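Local coordinates for ABC-type amino acid transport system, permease component (Caldanaerobacter subterraneus subsp. tengcongensis MB4, PDB 4YMU), which probably serves as the membrane-spanning permease subunit of an ABC importer that moves amino acids into the cell, and is seen here with arginine bound, at residues P66-V69 with Q70-I74; L28-T31 with I32-M36; Q112-D115 with P116-E120; Q140-K143 with N144-A148; S17-I20 with M21-L25. All coordinates share one frame; numbering follows the deposited sequence.

Contact 1 (P66-V69 with Q70-I74). With ARG (arginine), chain I.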
loop_
_atom_site.group_PDB
_atom_site.type_symbol
_atom_site.label_atom_id
_atom_site.label_comp_id
_atom_site.label_asym_id
_atom_site.label_seq_id
_atom_site.Cartn_x
_atom_site.Cartn_y
_atom_site.Cartn_z
ATOM N N PRO C 66 -16.845 -5.897 23.641
ATOM C CA PRO C 66 -16.153 -4.885 24.460
ATOM C C PRO C 66 -15.238 -5.447 25.558
ATOM O O PRO C 66 -15.562 -6.472 26.188
ATOM C CB PRO C 66 -17.306 -4.085 25.087
ATOM C CG PRO C 66 -18.467 -4.307 24.179
ATOM C CD PRO C 66 -18.308 -5.733 23.707
ATOM N N LEU C 67 -14.098 -4.782 25.765
ATOM C CA LEU C 67 -13.148 -5.154 26.817
ATOM C C LEU C 67 -13.826 -5.098 28.198
ATOM O O LEU C 67 -13.562 -5.941 29.045
ATOM C CB LEU C 67 -11.955 -4.195 26.814
ATOM C CG LEU C 67 -10.560 -4.621 27.298
ATOM C CD1 LEU C 67 -9.885 -3.489 28.059
ATOM C CD2 LEU C 67 -10.525 -5.915 28.086
ATOM N N LEU C 68 -14.663 -4.085 28.420
ATOM C CA LEU C 68 -15.360 -3.906 29.696
ATOM C C LEU C 68 -16.140 -5.165 30.021
ATOM O O LEU C 68 -15.966 -5.764 31.102
ATOM C CB LEU C 68 -16.335 -2.726 29.624
ATOM C CG LEU C 68 -16.574 -1.817 30.840
ATOM C CD1 LEU C 68 -17.995 -1.280 30.840
ATOM C CD2 LEU C 68 -16.237 -2.481 32.172
ATOM N N VAL C 69 -16.977 -5.578 29.070
ATOM C CA VAL C 69 -17.806 -6.759 29.250
ATOM C C VAL C 69 -16.979 -8.000 29.610
ATOM O O VAL C 69 -17.383 -8.788 30.453
ATOM C CB VAL C 69 -18.737 -6.991 28.042
ATOM C CG1 VAL C 69 -19.422 -8.337 28.109
ATOM C CG2 VAL C 69 -19.757 -5.863 27.939
ATOM N N GLN C 70 -15.787 -8.120 29.044
ATOM C CA GLN C 70 -14.905 -9.245 29.355
ATOM C C GLN C 70 -14.374 -9.138 30.783
ATOM O O GLN C 70 -14.313 -10.143 31.512
ATOM C CB GLN C 70 -13.745 -9.311 28.357
ATOM C CG GLN C 70 -14.177 -9.636 26.931
ATOM C CD GLN C 70 -13.154 -9.222 25.853
ATOM O OE1 GLN C 70 -13.527 -8.880 24.731
ATOM N NE2 GLN C 70 -11.870 -9.252 26.198
ATOM N N LEU C 71 -13.980 -7.923 31.167
ATOM C CA LEU C 71 -13.500 -7.647 32.521
ATOM C C LEU C 71 -14.544 -8.079 33.545
ATOM O O LEU C 71 -14.271 -8.901 34.422
ATOM C CB LEU C 71 -13.234 -6.153 32.708
ATOM C CG LEU C 71 -12.040 -5.674 33.552
ATOM C CD1 LEU C 71 -12.449 -4.562 34.509
ATOM C CD2 LEU C 71 -11.329 -6.797 34.276
ATOM N N LEU C 72 -15.739 -7.507 33.422
ATOM C CA LEU C 72 -16.828 -7.778 34.349
ATOM C C LEU C 72 -17.231 -9.253 34.321
ATOM O O LEU C 72 -17.486 -9.854 35.373
ATOM C CB LEU C 72 -18.034 -6.905 34.001
ATOM C CG LEU C 72 -17.736 -5.410 33.931
ATOM C CD1 LEU C 72 -19.007 -4.639 33.691
ATOM C CD2 LEU C 72 -17.034 -4.935 35.180
ATOM N N LEU C 73 -17.247 -9.840 33.127
ATOM C CA LEU C 73 -17.603 -11.244 32.980
ATOM C C LEU C 73 -16.667 -12.073 33.828
ATOM O O LEU C 73 -17.114 -12.975 34.528
ATOM C CB LEU C 73 -17.534 -11.705 31.525
ATOM C CG LEU C 73 -17.918 -13.173 31.310
ATOM C CD1 LEU C 73 -19.388 -13.352 31.573
ATOM C CD2 LEU C 73 -17.572 -13.663 29.910
ATOM N N ILE C 74 -15.378 -11.749 33.809
ATOM C CA ILE C 74 -14.469 -12.483 34.669
ATOM C C ILE C 74 -14.696 -12.133 36.151
ATOM O O ILE C 74 -14.771 -13.024 37.006
ATOM C CB ILE C 74 -12.997 -12.266 34.315
ATOM C CG1 ILE C 74 -12.697 -12.757 32.891
ATOM C CG2 ILE C 74 -12.109 -12.992 35.332
ATOM C CD1 ILE C 74 -11.244 -12.614 32.505
HETATM N N ARG I . -11.739 -0.389 23.781
HETATM C CA ARG I . -12.069 -1.212 22.616
HETATM C C ARG I . -12.845 -2.461 22.999
HETATM O O ARG I . -13.340 -3.182 22.123
HETATM C CB ARG I . -10.808 -1.643 21.871
HETATM C CG ARG I . -9.957 -2.652 22.595
HETATM C CD ARG I . -8.638 -2.825 21.860
HETATM N NE ARG I . -7.851 -3.936 22.376
HETATM C CZ ARG I . -6.586 -4.169 22.050
HETATM N NH1 ARG I . -5.948 -5.209 22.572
HETATM N NH2 ARG I . -5.957 -3.355 21.209
HETATM O OXT ARG I . -12.964 -2.779 24.182
#

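Contact 2 (L28-T31 with I32-M36)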
loop_
_atom_site.group_PDB
_atom_site.type_symbol
_atom_site.label_atom_id
_atom_site.label_comp_id
_atom_site.label_asym_id
_atom_site.label_seq_id
_atom_site.Cartn_x
_atom_site.Cartn_y
_atom_site.Cartn_z
ATOM N N LEU C 28 2.510 -7.008 32.040
ATOM C CA LEU C 28 2.199 -8.412 32.294
ATOM C C LEU C 28 1.101 -8.938 31.366
ATOM O O LEU C 28 1.185 -10.065 30.874
ATOM C CB LEU C 28 1.810 -8.612 33.764
ATOM C CG LEU C 28 1.456 -10.030 34.218
ATOM C CD1 LEU C 28 2.593 -11.005 33.922
ATOM C CD2 LEU C 28 1.114 -10.042 35.713
ATOM N N ALA C 29 0.080 -8.121 31.124
ATOM C CA ALA C 29 -1.041 -8.548 30.297
ATOM C C ALA C 29 -0.577 -8.725 28.862
ATOM O O ALA C 29 -0.724 -9.804 28.270
ATOM C CB ALA C 29 -2.170 -7.538 30.367
ATOM N N VAL C 30 0.023 -7.665 28.328
ATOM C CA VAL C 30 0.530 -7.669 26.967
ATOM C C VAL C 30 1.527 -8.810 26.761
ATOM O O VAL C 30 1.453 -9.511 25.752
ATOM C CB VAL C 30 1.148 -6.316 26.591
ATOM C CG1 VAL C 30 1.874 -6.424 25.265
ATOM C CG2 VAL C 30 0.055 -5.250 26.512
ATOM N N THR C 31 2.452 -8.986 27.705
ATOM C CA THR C 31 3.400 -10.099 27.648
ATOM C C THR C 31 2.688 -11.439 27.511
ATOM O O THR C 31 3.026 -12.247 26.649
ATOM C CB THR C 31 4.299 -10.156 28.886
ATOM O OG1 THR C 31 5.276 -9.115 28.816
ATOM C CG2 THR C 31 5.024 -11.484 28.949
ATOM N N ILE C 32 1.688 -11.652 28.358
ATOM C CA ILE C 32 0.915 -12.885 28.346
ATOM C C ILE C 32 0.052 -12.941 27.095
ATOM O O ILE C 32 -0.091 -13.996 26.480
ATOM C CB ILE C 32 0.035 -13.004 29.626
ATOM C CG1 ILE C 32 0.905 -13.362 30.841
ATOM C CG2 ILE C 32 -1.035 -14.061 29.452
ATOM C CD1 ILE C 32 0.188 -13.260 32.159
ATOM N N GLY C 33 -0.499 -11.792 26.713
ATOM C CA GLY C 33 -1.343 -11.691 25.529
ATOM C C GLY C 33 -0.613 -12.023 24.234
ATOM O O GLY C 33 -1.229 -12.431 23.247
ATOM N N VAL C 34 0.704 -11.843 24.244
ATOM C CA VAL C 34 1.537 -12.158 23.096
ATOM C C VAL C 34 1.741 -13.665 22.996
ATOM O O VAL C 34 1.496 -14.260 21.944
ATOM C CB VAL C 34 2.906 -11.458 23.186
ATOM C CG1 VAL C 34 3.924 -12.138 22.284
ATOM C CG2 VAL C 34 2.767 -9.985 22.832
ATOM N N LEU C 35 2.182 -14.278 24.094
ATOM C CA LEU C 35 2.407 -15.722 24.132
ATOM C C LEU C 35 1.122 -16.455 23.807
ATOM O O LEU C 35 1.106 -17.398 23.019
ATOM C CB LEU C 35 2.903 -16.166 25.503
ATOM C CG LEU C 35 4.415 -16.257 25.703
ATOM C CD1 LEU C 35 5.071 -14.909 25.443
ATOM C CD2 LEU C 35 4.735 -16.762 27.092
ATOM N N MET C 36 0.035 -16.005 24.409
ATOM C CA MET C 36 -1.256 -16.574 24.096
ATOM C C MET C 36 -1.568 -16.314 22.628
ATOM O O MET C 36 -1.972 -17.224 21.908
ATOM C CB MET C 36 -2.331 -15.936 24.971
ATOM C CG MET C 36 -2.196 -16.247 26.447
ATOM S SD MET C 36 -3.562 -15.517 27.366
ATOM C CE MET C 36 -4.833 -16.723 26.987
#

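Contact 3 (Q112-D115 with P116-E120)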
loop_
_atom_site.group_PDB
_atom_site.type_symbol
_atom_site.label_atom_id
_atom_site.label_comp_id
_atom_site.label_asym_id
_atom_site.label_seq_id
_atom_site.Cartn_x
_atom_site.Cartn_y
_atom_site.Cartn_z
ATOM N N GLN C 112 1.030 -12.144 6.259
ATOM C CA GLN C 112 0.371 -11.858 4.985
ATOM C C GLN C 112 1.012 -10.669 4.247
ATOM O O GLN C 112 0.815 -10.486 3.043
ATOM C CB GLN C 112 -1.109 -11.563 5.243
ATOM C CG GLN C 112 -2.017 -11.603 4.029
ATOM C CD GLN C 112 -3.031 -10.459 4.056
ATOM O OE1 GLN C 112 -3.640 -10.171 5.096
ATOM N NE2 GLN C 112 -3.192 -9.779 2.916
ATOM N N ALA C 113 1.813 -9.889 4.960
ATOM C CA ALA C 113 2.331 -8.647 4.413
ATOM C C ALA C 113 3.690 -8.792 3.754
ATOM O O ALA C 113 4.127 -7.882 3.073
ATOM C CB ALA C 113 2.389 -7.579 5.472
ATOM N N VAL C 114 4.385 -9.903 3.965
ATOM C CA VAL C 114 5.633 -10.081 3.226
ATOM C C VAL C 114 5.287 -10.444 1.776
ATOM O O VAL C 114 4.380 -11.254 1.535
ATOM C CB VAL C 114 6.603 -11.108 3.892
ATOM C CG1 VAL C 114 6.032 -11.616 5.176
ATOM C CG2 VAL C 114 6.933 -12.255 2.956
ATOM N N ASP C 115 5.981 -9.820 0.823
ATOM C CA ASP C 115 5.669 -10.013 -0.600
ATOM C C ASP C 115 5.645 -11.490 -0.938
ATOM O O ASP C 115 6.617 -12.184 -0.672
ATOM C CB ASP C 115 6.727 -9.349 -1.466
ATOM C CG ASP C 115 6.360 -9.352 -2.942
ATOM O OD1 ASP C 115 6.140 -8.257 -3.514
ATOM O OD2 ASP C 115 6.341 -10.448 -3.549
ATOM N N PRO C 116 4.543 -11.964 -1.552
ATOM C CA PRO C 116 4.320 -13.386 -1.892
ATOM C C PRO C 116 5.383 -13.947 -2.853
ATOM O O PRO C 116 5.522 -15.166 -3.035
ATOM C CB PRO C 116 2.935 -13.399 -2.543
ATOM C CG PRO C 116 2.650 -11.943 -2.902
ATOM C CD PRO C 116 3.425 -11.095 -1.960
ATOM N N GLY C 117 6.128 -13.044 -3.475
ATOM C CA GLY C 117 7.224 -13.432 -4.338
ATOM C C GLY C 117 8.258 -14.194 -3.535
ATOM O O GLY C 117 8.854 -15.144 -4.032
ATOM N N GLN C 118 8.463 -13.788 -2.284
ATOM C CA GLN C 118 9.471 -14.428 -1.452
ATOM C C GLN C 118 9.192 -15.937 -1.306
ATOM O O GLN C 118 10.088 -16.787 -1.460
ATOM C CB GLN C 118 9.523 -13.728 -0.099
ATOM C CG GLN C 118 9.982 -12.290 -0.199
ATOM C CD GLN C 118 11.452 -12.199 -0.541
ATOM O OE1 GLN C 118 12.319 -12.687 0.202
ATOM N NE2 GLN C 118 11.748 -11.594 -1.687
ATOM N N ASN C 119 7.936 -16.259 -1.035
ATOM C CA ASN C 119 7.522 -17.643 -0.926
ATOM C C ASN C 119 7.649 -18.304 -2.278
ATOM O O ASN C 119 8.125 -19.442 -2.374
ATOM C CB ASN C 119 6.101 -17.759 -0.367
ATOM C CG ASN C 119 5.525 -19.148 -0.518
ATOM O OD1 ASN C 119 5.994 -20.103 0.102
ATOM N ND2 ASN C 119 4.482 -19.267 -1.337
ATOM N N GLU C 120 7.236 -17.590 -3.326
ATOM C CA GLU C 120 7.398 -18.122 -4.693
ATOM C C GLU C 120 8.839 -18.515 -5.044
ATOM O O GLU C 120 9.063 -19.568 -5.640
ATOM C CB GLU C 120 6.853 -17.154 -5.738
ATOM C CG GLU C 120 5.350 -17.037 -5.695
ATOM C CD GLU C 120 4.774 -16.524 -6.990
ATOM O OE1 GLU C 120 5.503 -15.889 -7.795
ATOM O OE2 GLU C 120 3.570 -16.753 -7.235
#

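Contact 4 (Q140-K143 with N144-A148)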
loop_
_atom_site.group_PDB
_atom_site.type_symbol
_atom_site.label_atom_id
_atom_site.label_comp_id
_atom_site.label_asym_id
_atom_site.label_seq_id
_atom_site.Cartn_x
_atom_site.Cartn_y
_atom_site.Cartn_z
ATOM N N GLN C 140 10.988 -12.267 8.097
ATOM C CA GLN C 140 10.552 -10.974 7.545
ATOM C C GLN C 140 9.215 -10.566 8.168
ATOM O O GLN C 140 8.968 -9.378 8.474
ATOM C CB GLN C 140 10.461 -11.048 6.003
ATOM C CG GLN C 140 11.806 -11.336 5.318
ATOM C CD GLN C 140 11.705 -11.406 3.804
ATOM O OE1 GLN C 140 11.430 -10.405 3.133
ATOM N NE2 GLN C 140 11.907 -12.602 3.256
ATOM N N ALA C 141 8.360 -11.572 8.349
ATOM C CA ALA C 141 7.095 -11.384 9.048
ATOM C C ALA C 141 7.404 -10.765 10.392
ATOM O O ALA C 141 6.770 -9.788 10.772
ATOM C CB ALA C 141 6.355 -12.710 9.236
ATOM N N ILE C 142 8.426 -11.294 11.070
ATOM C CA ILE C 142 8.815 -10.794 12.397
ATOM C C ILE C 142 9.090 -9.293 12.416
ATOM O O ILE C 142 8.660 -8.587 13.342
ATOM C CB ILE C 142 9.994 -11.595 13.008
ATOM C CG1 ILE C 142 9.470 -12.850 13.701
ATOM C CG2 ILE C 142 10.794 -10.754 13.989
ATOM C CD1 ILE C 142 10.486 -13.966 13.723
ATOM N N LYS C 143 9.798 -8.808 11.403
ATOM C CA LYS C 143 10.052 -7.375 11.296
ATOM C C LYS C 143 8.771 -6.629 10.969
ATOM O O LYS C 143 8.670 -5.430 11.218
ATOM C CB LYS C 143 11.141 -7.058 10.266
ATOM C CG LYS C 143 12.486 -7.704 10.586
ATOM C CD LYS C 143 13.485 -7.490 9.457
ATOM C CE LYS C 143 14.628 -8.507 9.491
ATOM N NZ LYS C 143 15.560 -8.331 8.324
ATOM N N ASN C 144 7.787 -7.321 10.403
ATOM C CA ASN C 144 6.490 -6.665 10.249
ATOM C C ASN C 144 5.748 -6.583 11.580
ATOM O O ASN C 144 5.008 -5.633 11.837
ATOM C CB ASN C 144 5.604 -7.384 9.232
ATOM C CG ASN C 144 6.102 -7.238 7.814
ATOM O OD1 ASN C 144 6.748 -6.245 7.462
ATOM N ND2 ASN C 144 5.770 -8.216 6.976
ATOM N N ILE C 145 5.987 -7.579 12.429
ATOM C CA ILE C 145 5.189 -7.815 13.618
ATOM C C ILE C 145 5.635 -6.974 14.807
ATOM O O ILE C 145 4.800 -6.351 15.477
ATOM C CB ILE C 145 5.234 -9.303 13.999
ATOM C CG1 ILE C 145 4.521 -10.142 12.938
ATOM C CG2 ILE C 145 4.587 -9.525 15.350
ATOM C CD1 ILE C 145 4.828 -11.628 13.020
ATOM N N LEU C 146 6.943 -6.961 15.065
ATOM C CA LEU C 146 7.508 -6.209 16.192
ATOM C C LEU C 146 7.014 -4.756 16.334
ATOM O O LEU C 146 6.697 -4.320 17.437
ATOM C CB LEU C 146 9.042 -6.253 16.188
ATOM C CG LEU C 146 9.688 -7.625 16.413
ATOM C CD1 LEU C 146 11.204 -7.508 16.466
ATOM C CD2 LEU C 146 9.150 -8.304 17.660
ATOM N N PRO C 147 6.949 -3.996 15.228
ATOM C CA PRO C 147 6.469 -2.626 15.436
ATOM C C PRO C 147 4.985 -2.570 15.795
ATOM O O PRO C 147 4.557 -1.614 16.438
ATOM C CB PRO C 147 6.676 -1.972 14.062
ATOM C CG PRO C 147 7.683 -2.802 13.383
ATOM C CD PRO C 147 7.421 -4.199 13.850
ATOM N N ALA C 148 4.213 -3.573 15.390
ATOM C CA ALA C 148 2.776 -3.522 15.615
ATOM C C ALA C 148 2.455 -4.052 17.013
ATOM O O ALA C 148 1.417 -3.722 17.592
ATOM C CB ALA C 148 2.021 -4.296 14.534
#

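Contact 5 (S17-I20 with M21-L25)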
loop_
_atom_site.group_PDB
_atom_site.type_symbol
_atom_site.label_atom_id
_atom_site.label_comp_id
_atom_site.label_asym_id
_atom_site.label_seq_id
_atom_site.Cartn_x
_atom_site.Cartn_y
_atom_site.Cartn_z
ATOM N N SER C 17 2.559 6.016 42.313
ATOM C CA SER C 17 2.186 4.639 42.631
ATOM C C SER C 17 1.149 4.089 41.650
ATOM O O SER C 17 1.186 2.913 41.278
ATOM C CB SER C 17 1.640 4.550 44.053
ATOM O OG SER C 17 1.197 3.235 44.322
ATOM N N GLY C 18 0.215 4.949 41.253
ATOM C CA GLY C 18 -0.805 4.582 40.288
ATOM C C GLY C 18 -0.150 4.286 38.953
ATOM O O GLY C 18 -0.433 3.254 38.332
ATOM N N LEU C 19 0.744 5.187 38.537
ATOM C CA LEU C 19 1.538 5.010 37.320
ATOM C C LEU C 19 2.267 3.670 37.260
ATOM O O LEU C 19 2.081 2.904 36.314
ATOM C CB LEU C 19 2.564 6.138 37.194
ATOM C CG LEU C 19 3.597 5.966 36.073
ATOM C CD1 LEU C 19 2.926 5.733 34.732
ATOM C CD2 LEU C 19 4.507 7.188 35.996
ATOM N N ILE C 20 3.077 3.388 38.276
ATOM C CA ILE C 20 3.818 2.139 38.351
ATOM C C ILE C 20 2.887 0.941 38.216
ATOM O O ILE C 20 3.243 -0.082 37.638
ATOM C CB ILE C 20 4.614 2.053 39.656
ATOM C CG1 ILE C 20 5.720 3.104 39.667
ATOM C CG2 ILE C 20 5.188 0.658 39.862
ATOM C CD1 ILE C 20 6.723 2.900 40.777
ATOM N N MET C 21 1.678 1.082 38.738
ATOM C CA MET C 21 0.708 -0.003 38.713
ATOM C C MET C 21 0.115 -0.139 37.308
ATOM O O MET C 21 -0.142 -1.247 36.838
ATOM C CB MET C 21 -0.384 0.229 39.761
ATOM C CG MET C 21 -0.799 -1.015 40.529
ATOM S SD MET C 21 0.431 -1.592 41.727
ATOM C CE MET C 21 -0.078 -3.291 41.983
ATOM N N THR C 22 -0.115 0.985 36.636
ATOM C CA THR C 22 -0.580 0.918 35.256
ATOM C C THR C 22 0.467 0.190 34.413
ATOM O O THR C 22 0.127 -0.698 33.634
ATOM C CB THR C 22 -0.879 2.299 34.665
ATOM O OG1 THR C 22 -2.087 2.818 35.239
ATOM C CG2 THR C 22 -1.048 2.199 33.148
ATOM N N LEU C 23 1.737 0.539 34.618
ATOM C CA LEU C 23 2.868 -0.122 33.955
ATOM C C LEU C 23 2.876 -1.629 34.212
ATOM O O LEU C 23 2.900 -2.428 33.271
ATOM C CB LEU C 23 4.192 0.471 34.443
ATOM C CG LEU C 23 4.851 1.590 33.640
ATOM C CD1 LEU C 23 3.826 2.596 33.170
ATOM C CD2 LEU C 23 5.908 2.279 34.485
ATOM N N LYS C 24 2.884 -1.997 35.491
ATOM C CA LYS C 24 2.906 -3.396 35.924
ATOM C C LYS C 24 1.771 -4.219 35.307
ATOM O O LYS C 24 1.987 -5.317 34.791
ATOM C CB LYS C 24 2.829 -3.454 37.456
ATOM C CG LYS C 24 2.643 -4.847 38.036
ATOM C CD LYS C 24 2.313 -4.788 39.530
ATOM C CE LYS C 24 2.141 -6.184 40.138
ATOM N NZ LYS C 24 1.662 -6.168 41.565
ATOM N N LEU C 25 0.565 -3.665 35.357
ATOM C CA LEU C 25 -0.615 -4.286 34.770
ATOM C C LEU C 25 -0.455 -4.540 33.260
ATOM O O LEU C 25 -0.610 -5.672 32.788
ATOM C CB LEU C 25 -1.832 -3.388 35.010
ATOM C CG LEU C 25 -3.225 -4.000 35.203
ATOM C CD1 LEU C 25 -4.242 -3.207 34.402
ATOM C CD2 LEU C 25 -3.298 -5.484 34.862
#

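Contact 1 (P66-V69 with Q70-I74)
Leu68 and Leu72, one helical turn apart, cross obliquely: methyl CD2 of Leu68 approaches the branch point of its neighbour, 3.7 Å from CG of Leu72. That branch point lies beside Leu72's own backbone N (chi1 -54°), which brings it back over the preceding turn and onto the carbonyl oxygen of Leu68. Leu68 also packs on Ile162 and on Ser164 of the second subunit, Leu72 on Tyr189 of that subunit. On another side of the helix the chain of Gln70 runs at about a right angle to that of Leu67. Its CG, also set beside the backbone N (chi1 -66°), leans toward the helix start and lies 3.5 Å from Pro66 O, while CB of Gln70 is 3.4 Å from Leu67 O. The extended chain thus covers the first turn and reaches Asn98, which is itself hydrogen-bonded to the bound arginine. With an alanine in place of Gln70, the carbonyl of Pro66 would probably lose its cover and a gap would open beside Asn98. Pro66, its ring fixing phi, suits the N-cap. The next residue presents an amide that the helix leaves unused: Leu67 N donates to the carboxylate oxygen OXT of the arginine at 2.8 Å and 162°. The helix start, whose partial positive end would probably favour a carboxylate, forms part of the arginine pocket, to which Asn98 also belongs.

Contact 2 (L28-T31 with I32-M36)
Leu28 and Ile32 lie side by side and point the same way, with Leu28 CD1 3.7 Å from Ile32 CD1. They sit one turn apart on helix 12-44, a long helix predicted to span the membrane, where branched apolar residues suit a surface that meets other helices or lipid. The isoleucine is brought to its partner by its first torsion: CG1 of Ile32 stands beside the backbone N (chi1 -74°), leans toward the preceding turn, and passes 3.3 Å from Leu28 O. The same carbonyl oxygen takes the backbone bond from Ile32 N, so the side chain shields a group already paired. A looser contact joins the valines, with Val30 CG1 4.4 Å from Val34 CG2. The latter methyl, placed beside its backbone N, presses closer to the backbone than to its partner and lies 3.2 Å from Val30 O.

Further out, helix 87-112 packs against this face. Leu28 rests on Val92, Ala29 on Leu95, Ile32 on Ala96 and Met36 on Ser100; Ala29, small and buried, suits the close approach of that helix. Thr31 looks to the surface, yet its hydroxyl is satisfied inside the helix, since OG1 donates to the carbonyl of Phe27 one turn back. Val34 N bonds chiefly to Val30 O and only weakly to Thr31 O. That second oxygen also takes a weak bond from Leu35 N, 3.4 Å from Thr31 O, while Leu35 CD1 comes to 3.6 Å from Thr31 O.

Contact 3 (Q112-D115 with P116-E120)
Asp115 OD2 accepts the amide of Gly117 N at 2.6 Å, with an N-H...O angle of 150°, and does so through its anti lone pair, the one turned away from the other carboxylate oxygen. Because the acceptor belongs to the side chain two residues earlier, this is an Asx turn, here with proline in the middle. The carboxylate gets there because CG of Asp115 is anti to the backbone N and beside the carbonyl carbon (chi1 -172°), which swings it forward across the ring of Pro116 at about a right angle, with Asp115 CG 3.6 Å from Pro116 CD. Proline has no N-H to offer, so the capping bond goes to the following amide. Glycine suits that place, as a beta carbon would probably come too close to OD2.

The main-chain carbonyl of Asp115 takes the next amide: Gln118 N lies 2.9 Å from Asp115 O, above the carbonyl plane. The side chain of Gln118 bends over the same oxygen, its CB 3.3 Å from Asp115 O, while Val114 CG2 supplies a looser apolar contact at 4.3 Å from Gln118 CB. Beyond the turn, Gln118 bonds through OE1 to Gln140 and through NE2 to the backbone of another protein's chain, and Glu120 forms a salt bridge with a basic side chain of that protein.

The sequence and position are consistent with the EAA loop, which in ABC importers docks on the ATPase subunit. The Gly117 amide and the helix start would probably favour the charged form of Asp115.

Contact 4 (Q140-K143 with N144-A148)
Ile142 and Leu146 are joined first by the backbone: Leu146 N donates to Ile142 O at 2.9 Å in a nearly straight bond of 176°. The same oxygen also takes Ile145 N, but from well above the carbonyl plane. One residue before, Asn144 N divides itself between Gln140 O at 3.1 Å and, weakly, Ala141 O. The i to i+3 bonds are consistent with a local tightening of the helix just before its kink.

The helix is kinked at Pro147 and Ala148, whose nitrogens lack the usual bond to the residue four back; the proline has no N-H to give. It leaves Lys143 O without that amide and places its ring there instead, with Pro147 CD 3.2 Å from Lys143 O. This is a proline kink within helix 129-160, the long helix that packs on helix 87-112 through Ala141 on Ile111 and Ile145 on Ile106.

Apolar contacts join residues four apart. Methyl CG2 of Ile142 and CD1 of Leu146 lie alongside, 4.1 Å apart, on the surface. On the inner side Ala141 CB meets Ile145 CD1 at 4.2 Å, small against branched.

The polar side chains tie this helix to its neighbours. CG of Asn144 stands beside the backbone N (chi1 -70°) and above the previous turn, while its CB comes 3.1 Å from Ala141 O. From there ND2 donates to the carbonyl of Gly110 and OD1 takes a weak bond from Arg215. A leucine in place of Asn144 would probably leave the Gly110 carbonyl without its donor and disturb the packing on Ala113 and Val114. Gln140 bonds through NE2 to Val136 O.

Contact 5 (S17-I20 with M21-L25)
Residues 17 to 25 form regular helix, with Leu23 N bonding to Leu19 O at 2.9 Å and Lys24 N to Ile20 O at the same distance. Over this frame Leu19 and Leu23 cross at a slant, and their methyls meet with Leu19 CD1 3.6 Å from Leu23 CD1. Leu19 reaches forward because its CG is anti to the backbone N (chi1 171°), while CD1 of Leu23 folds back until it also touches Leu19 O at 3.6 Å. Both leucines then pack on Met199 of helix 186-214. Thr22 uses its branched carbon against the helix, CB 3.4 Å from Leu19 O, and its hydroxyl accepts from the amide of Leu171, so this buried polar group is paired. Met21 CB approaches Gly18 O at 3.3 Å. Lys24 extends its straight chain along the surface to a cation-pi contact with Phe88. The contact lies on helix 12-44, predicted to span the membrane, where it packs on helix 186-214 of the permease.

Along the chain the order is contact 5, contact 2, contact 1, contact 3, contact 4. Contacts 5 and 2 are successive parts of helix 12-44, their centres about 16 Å apart. Contact 1, on the short helix 67-75 that meets the bound arginine, lies about 17 Å from contact 2 between centres and about 20 Å from contact 5, without touching either. Contacts 3 and 4 do touch, bringing helix 117-124 against helix 129-160, with centres about 14 Å apart. The centres of contacts 3 and 5 are about 40 Å apart, on opposite sides of the chain's centre. The layout thus separates the arginine site from the end that meets another protein, with long helices running between.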